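Local structure of LC-Est1C (Uncultured organism, 3WYD) at residues 91-96 / 124-129. The protein probably hydrolyses carboxylic ester bonds as a carboxylesterase, being the C-terminal esterase domain of a larger metagenome-derived enzyme of the alpha/beta hydrolase fold. Numbering follows the deposited sequence.
Sequences RDVMDV and WSIAMN
Ile126 meets Val93 and Met94 where two helices of the alpha/beta hydrolase fold, 88-103 and 118-129, pack beside each other on the central sheet. The contact is small and wholly apolar, about 119 Å² in all, and no hydrogen bond spans it. The two branches of Ile126 divide the work. Its delta methyl CD1 rests on the isopropyl head of Val93, 3.8 Å from Val93 CG2, with CB and CG1 of Val93 only slightly farther away. The other branch, the gamma methyl CG2, lies 3.6 Å from Met94 SD, and these two side chains run past each other in opposite directions. Bends at chi2 (-50°) and chi3 (-64°) fold the Met94 chain, so that sulfur rather than the terminal methyl comes nearest to Ile126. On the sheet side, Leu43 of strand 37-43 touches both Val93 and Ile126, and Ile41 touches Val93; Met94 also packs on His130, just past the second helix. A polar link flanks this greasy seam: Asn129 ND2 hydrogen-bonds Glu90 OE1, tying the same two helices. Helix 118-129 begins within a GxSxG sequence consistent with a nucleophile elbow, near which the Ile126 side chain lies without touching it. The backbones come closest at 8.3 Å, between the CA atoms of Val93 and Ile126. The first torsion of Ile126 (-63°) sends CG1 and CG2 out on separate branches, CD1 reaching Val93 and CG2 reaching Met94 SD.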
# COMPACT_ATOMS: atom_id res chain seq x y z
N ARG A 91 13.70 6.70 2.19
CA ARG A 91 14.87 7.52 1.93
C ARG A 91 14.61 8.47 0.77
O ARG A 91 15.02 9.65 0.83
CB ARG A 91 16.08 6.63 1.64
CG ARG A 91 16.93 6.38 2.87
CD ARG A 91 17.73 5.08 2.79
NE ARG A 91 17.54 4.27 4.00
CZ ARG A 91 17.09 3.02 4.00
NH1 ARG A 91 16.81 2.40 2.86
NH2 ARG A 91 16.94 2.37 5.15
N ASP A 92 13.84 8.01 -0.22
CA ASP A 92 13.37 8.91 -1.28
C ASP A 92 12.65 10.12 -0.72
O ASP A 92 12.98 11.26 -1.06
CB ASP A 92 12.44 8.17 -2.25
CG ASP A 92 13.20 7.34 -3.26
OD1 ASP A 92 14.32 7.76 -3.66
OD2 ASP A 92 12.70 6.26 -3.64
N VAL A 93 11.72 9.89 0.20
CA VAL A 93 11.02 11.01 0.78
C VAL A 93 11.95 11.96 1.50
O VAL A 93 11.83 13.20 1.38
CB VAL A 93 9.85 10.57 1.70
CG1 VAL A 93 9.23 11.80 2.35
CG2 VAL A 93 8.81 9.88 0.87
N MET A 94 12.88 11.42 2.28
CA MET A 94 13.75 12.32 3.02
C MET A 94 14.66 13.09 2.10
O MET A 94 14.98 14.25 2.36
CB MET A 94 14.52 11.57 4.10
CG MET A 94 13.62 10.86 5.15
SD MET A 94 12.31 11.90 5.89
CE MET A 94 13.29 13.11 6.75
N ASP A 95 15.03 12.47 1.00
CA ASP A 95 15.88 13.12 0.01
C ASP A 95 15.14 14.25 -0.71
O ASP A 95 15.72 15.31 -1.00
CB ASP A 95 16.39 12.11 -1.01
CG ASP A 95 17.51 11.24 -0.46
OD1 ASP A 95 18.03 11.50 0.65
OD2 ASP A 95 17.86 10.27 -1.16
N VAL A 96 13.84 14.06 -0.99
CA VAL A 96 13.01 15.14 -1.50
C VAL A 96 12.95 16.31 -0.54
O VAL A 96 13.18 17.46 -0.93
CB VAL A 96 11.58 14.65 -1.80
CG1 VAL A 96 10.66 15.84 -2.11
CG2 VAL A 96 11.61 13.62 -2.91
N TRP A 124 2.96 8.10 9.15
CA TRP A 124 3.40 7.61 10.45
C TRP A 124 4.76 6.92 10.42
O TRP A 124 5.57 7.16 11.32
CB TRP A 124 2.37 6.63 11.03
CG TRP A 124 1.35 7.29 11.96
CD1 TRP A 124 1.62 8.20 12.94
CD2 TRP A 124 -0.08 7.09 11.99
NE1 TRP A 124 0.46 8.56 13.59
CE2 TRP A 124 -0.59 7.82 13.08
CE3 TRP A 124 -0.94 6.26 11.25
CZ2 TRP A 124 -1.95 7.77 13.46
CZ3 TRP A 124 -2.32 6.24 11.58
CH2 TRP A 124 -2.80 7.03 12.67
N SER A 125 4.98 6.05 9.45
CA SER A 125 6.24 5.27 9.50
C SER A 125 7.46 6.14 9.27
O SER A 125 8.51 5.97 9.94
CB SER A 125 6.21 4.08 8.56
OG SER A 125 6.09 4.48 7.23
N ILE A 126 7.37 7.10 8.35
CA ILE A 126 8.50 7.99 8.11
C ILE A 126 8.79 8.86 9.32
O ILE A 126 9.92 9.07 9.69
CB ILE A 126 8.30 8.79 6.83
CG1 ILE A 126 8.27 7.83 5.65
CG2 ILE A 126 9.33 9.96 6.71
CD1 ILE A 126 7.82 8.61 4.35
N ALA A 127 7.74 9.42 9.93
CA ALA A 127 7.93 10.24 11.10
C ALA A 127 8.55 9.42 12.25
O ALA A 127 9.38 9.92 12.99
CB ALA A 127 6.59 10.86 11.52
N MET A 128 8.12 8.17 12.41
CA MET A 128 8.73 7.37 13.51
C MET A 128 10.21 7.15 13.31
O MET A 128 10.97 7.08 14.27
CB MET A 128 8.04 6.04 13.65
CG MET A 128 6.59 6.18 14.17
SD MET A 128 5.72 4.62 14.17
CE MET A 128 4.18 5.16 14.89
N ASN A 129 10.61 7.04 12.06
CA ASN A 129 12.05 6.90 11.76
C ASN A 129 12.88 8.19 11.78
O ASN A 129 14.12 8.17 11.86
CB ASN A 129 12.22 6.19 10.44
CG ASN A 129 11.95 4.70 10.57
OD1 ASN A 129 12.14 4.11 11.65
ND2 ASN A 129 11.51 4.09 9.49